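Local coordinates for protein amorpha-4,11-diene synthase (Artemisia annua, PDB 4GAX) that probably converts farnesyl diphosphate into a cyclic sesquiterpene by metal-assisted ionisation, in a form engineered from an alpha-bisabolol synthase, at residues E86-G91 against Q98-A103. Residues are numbered along the deposited sequence; the frame is centred on the assembly and turned at random.
Sequences EIQRLG and QEIDHA
I100 reaches across to helix 77-89 with two separate methyl groups, one for I87 and one for Q88. Its longer branch meets I87, where CD1 of I100 lies 4.0 Å from CG2 of I87, a van der Waals distance. Each isoleucine sets out from its backbone toward the other helix, yet the two side chains run alongside each other, pointing opposite ways, rather than meeting squarely: CD1 of I87 stays 5.0 Å from CD1 of I100, so the gamma methyl, not the longer arm of I87, makes the apolar touch. In I87 a chi1 of -66°, which sets CG1 beside the backbone N, leaves CG2 opposite it.

The shorter branch of I100 serves Q88. This glutamine leaves its helix at a slant to the gap and gains its reach from an extended chain (chi2 175°), which brings NE2 to 4.1 Å from CG2 of I100. Because OE1 of Q88 is 6.1 Å from the same methyl, the amide offers its nitrogen end here, and the touch is dispersive, not polar. Only 117 Å² is buried, in keeping with a CA separation of 9.2 Å between I87 and I100: the gap is spanned by side-chain methyls and one amide nitrogen.

Beyond Q88, helix 77-89 closes in a Schellman motif at G91, whose N bonds to O of Q88 at 3.1 Å and weakly to O of I87. The contact joins consecutive helices 77-89 and 97-111 of the N-terminal domain, an alpha-barrel fold in plant terpene synthases. I87 also packs on F96 of the connecting loop, on V63 and L67 of helix 52-71, and on L240 of helix 238-269, while I100 touches S93 of the loop.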
ATOM      1  N   GLU A  86      13.201 -14.341  -3.592  1.00 17.76           N
ATOM      2  CA  GLU A  86      14.330 -13.426  -3.456  1.00 21.66           C
ATOM      3  C   GLU A  86      14.192 -12.275  -4.454  1.00 18.47           C
ATOM      4  O   GLU A  86      14.426 -11.103  -4.120  1.00 20.26           O
ATOM      5  CB  GLU A  86      15.631 -14.186  -3.663  1.00 24.93           C
ATOM      6  CG  GLU A  86      15.909 -15.162  -2.550  1.00 29.38           C
ATOM      7  CD  GLU A  86      17.059 -16.089  -2.885  1.00 40.29           C
ATOM      8  OE1 GLU A  86      17.624 -15.938  -3.994  1.00 31.23           O
ATOM      9  OE2 GLU A  86      17.391 -16.962  -2.046  1.00 42.98           O
ATOM     10  N   ILE A  87      13.783 -12.602  -5.674  1.00 17.77           N
ATOM     11  CA  ILE A  87      13.565 -11.559  -6.676  1.00 15.91           C
ATOM     12  C   ILE A  87      12.495 -10.567  -6.186  1.00 20.92           C
ATOM     13  O   ILE A  87      12.652  -9.355  -6.332  1.00 19.84           O
ATOM     14  CB  ILE A  87      13.164 -12.173  -8.030  1.00 19.10           C
ATOM     15  CG1 ILE A  87      14.333 -12.988  -8.584  1.00 20.84           C
ATOM     16  CG2 ILE A  87      12.743 -11.079  -9.020  1.00 20.32           C
ATOM     17  CD1 ILE A  87      13.950 -13.889  -9.798  1.00 17.46           C
ATOM     18  N   GLN A  88      11.427 -11.081  -5.581  1.00 18.70           N
ATOM     19  CA  GLN A  88      10.330 -10.228  -5.131  1.00 21.66           C
ATOM     20  C   GLN A  88      10.765  -9.341  -3.970  1.00 18.64           C
ATOM     21  O   GLN A  88      10.502  -8.135  -3.946  1.00 22.68           O
ATOM     22  CB  GLN A  88       9.113 -11.078  -4.719  1.00 18.40           C
ATOM     23  CG  GLN A  88       8.366 -11.719  -5.891  1.00 22.05           C
ATOM     24  CD  GLN A  88       7.241 -12.653  -5.423  1.00 23.23           C
ATOM     25  OE1 GLN A  88       7.238 -13.119  -4.283  1.00 24.87           O
ATOM     26  NE2 GLN A  88       6.288 -12.922  -6.305  1.00 24.65           N
ATOM     27  N   ARG A  89      11.419  -9.947  -2.988  1.00 17.32           N
ATOM     28  CA  ARG A  89      11.866  -9.196  -1.823  1.00 20.29           C
ATOM     29  C   ARG A  89      13.005  -8.242  -2.138  1.00 25.49           C
ATOM     30  O   ARG A  89      13.164  -7.213  -1.464  1.00 28.04           O
ATOM     31  CB  ARG A  89      12.248 -10.160  -0.697  1.00 15.47           C
ATOM     32  CG  ARG A  89      11.078 -11.092  -0.312  1.00 19.07           C
ATOM     33  CD  ARG A  89      11.462 -11.960   0.854  1.00 24.66           C
ATOM     34  NE  ARG A  89      11.578 -11.163   2.065  1.00 23.15           N
ATOM     35  CZ  ARG A  89      11.622 -11.673   3.292  1.00 31.81           C
ATOM     36  NH1 ARG A  89      11.589 -12.989   3.470  1.00 32.05           N
ATOM     37  NH2 ARG A  89      11.700 -10.864   4.342  1.00 30.49           N
ATOM     38  N   LEU A  90      13.817  -8.584  -3.140  1.00 16.68           N
ATOM     39  CA  LEU A  90      14.885  -7.664  -3.567  1.00 20.70           C
ATOM     40  C   LEU A  90      14.343  -6.469  -4.377  1.00 23.00           C
ATOM     41  O   LEU A  90      15.080  -5.513  -4.692  1.00 19.08           O
ATOM     42  CB  LEU A  90      15.964  -8.393  -4.371  1.00 16.28           C
ATOM     43  CG  LEU A  90      16.840  -9.339  -3.538  1.00 18.15           C
ATOM     44  CD1 LEU A  90      17.723 -10.199  -4.468  1.00 22.01           C
ATOM     45  CD2 LEU A  90      17.696  -8.531  -2.572  1.00 21.28           C
ATOM     46  N   GLY A  91      13.065  -6.552  -4.731  1.00 18.75           N
ATOM     47  CA  GLY A  91      12.351  -5.431  -5.312  1.00 24.17           C
ATOM     48  C   GLY A  91      12.503  -5.323  -6.816  1.00 28.43           C
ATOM     49  O   GLY A  91      12.283  -4.246  -7.375  1.00 19.32           O
ATOM     50  N   GLN A  98       6.555 -11.423 -16.557  1.00 20.82           N
ATOM     51  CA  GLN A  98       6.062 -12.555 -17.332  1.00 21.07           C
ATOM     52  C   GLN A  98       6.661 -13.853 -16.809  1.00 26.81           C
ATOM     53  O   GLN A  98       5.961 -14.865 -16.686  1.00 24.70           O
ATOM     54  CB  GLN A  98       6.358 -12.379 -18.829  1.00 32.16           C
ATOM     55  CG  GLN A  98       5.561 -13.338 -19.735  1.00 39.46           C
ATOM     56  CD  GLN A  98       6.172 -14.732 -19.805  1.00 46.01           C
ATOM     57  OE1 GLN A  98       7.373 -14.904 -19.569  1.00 49.24           O
ATOM     58  NE2 GLN A  98       5.347 -15.737 -20.122  1.00 34.67           N
ATOM     59  N   GLU A  99       7.956 -13.827 -16.503  1.00 21.63           N
ATOM     60  CA  GLU A  99       8.650 -15.051 -16.086  1.00 24.52           C
ATOM     61  C   GLU A  99       8.091 -15.560 -14.763  1.00 19.73           C
ATOM     62  O   GLU A  99       7.861 -16.759 -14.600  1.00 26.17           O
ATOM     63  CB  GLU A  99      10.164 -14.837 -15.981  1.00 23.42           C
ATOM     64  CG  GLU A  99      10.858 -14.620 -17.319  1.00 33.69           C
ATOM     65  CD  GLU A  99      10.809 -13.177 -17.806  1.00 28.21           C
ATOM     66  OE1 GLU A  99      10.129 -12.332 -17.178  1.00 24.76           O
ATOM     67  OE2 GLU A  99      11.454 -12.886 -18.839  1.00 35.23           O
ATOM     68  N   ILE A 100       7.854 -14.640 -13.832  1.00 19.03           N
ATOM     69  CA  ILE A 100       7.320 -14.999 -12.520  1.00 19.89           C
ATOM     70  C   ILE A 100       5.851 -15.425 -12.593  1.00 24.74           C
ATOM     71  O   ILE A 100       5.468 -16.441 -12.013  1.00 26.70           O
ATOM     72  CB  ILE A 100       7.484 -13.841 -11.525  1.00 25.31           C
ATOM     73  CG1 ILE A 100       8.968 -13.634 -11.209  1.00 28.16           C
ATOM     74  CG2 ILE A 100       6.725 -14.108 -10.243  1.00 24.82           C
ATOM     75  CD1 ILE A 100       9.204 -12.436 -10.303  1.00 23.46           C
ATOM     76  N   ASP A 101       5.020 -14.650 -13.282  1.00 24.62           N
ATOM     77  CA  ASP A 101       3.622 -15.058 -13.455  1.00 23.47           C
ATOM     78  C   ASP A 101       3.543 -16.426 -14.103  1.00 23.65           C
ATOM     79  O   ASP A 101       2.800 -17.290 -13.648  1.00 20.93           O
ATOM     80  CB  ASP A 101       2.839 -14.027 -14.276  1.00 20.08           C
ATOM     81  CG  ASP A 101       2.716 -12.691 -13.547  1.00 28.46           C
ATOM     82  OD1 ASP A 101       2.996 -12.652 -12.320  1.00 28.85           O
ATOM     83  OD2 ASP A 101       2.364 -11.687 -14.196  1.00 32.25           O
ATOM     84  N   HIS A 102       4.340 -16.642 -15.144  1.00 22.99           N
ATOM     85  CA  HIS A 102       4.319 -17.939 -15.820  1.00 24.54           C
ATOM     86  C   HIS A 102       4.801 -19.086 -14.913  1.00 26.04           C
ATOM     87  O   HIS A 102       4.232 -20.180 -14.921  1.00 21.66           O
ATOM     88  CB  HIS A 102       5.137 -17.887 -17.102  1.00 27.45           C
ATOM     89  CG  HIS A 102       5.262 -19.211 -17.789  1.00 30.52           C
ATOM     90  ND1 HIS A 102       6.374 -20.017 -17.644  1.00 37.80           N
ATOM     91  CD2 HIS A 102       4.426 -19.865 -18.622  1.00 29.74           C
ATOM     92  CE1 HIS A 102       6.210 -21.115 -18.361  1.00 33.69           C
ATOM     93  NE2 HIS A 102       5.036 -21.051 -18.961  1.00 38.35           N
ATOM     94  N   ALA A 103       5.844 -18.828 -14.135  1.00 20.96           N
ATOM     95  CA  ALA A 103       6.402 -19.811 -13.206  1.00 26.25           C
ATOM     96  C   ALA A 103       5.381 -20.216 -12.148  1.00 22.39           C
ATOM     97  O   ALA A 103       5.140 -21.399 -11.936  1.00 21.96           O
ATOM     98  CB  ALA A 103       7.655 -19.240 -12.527  1.00 25.15           C
TER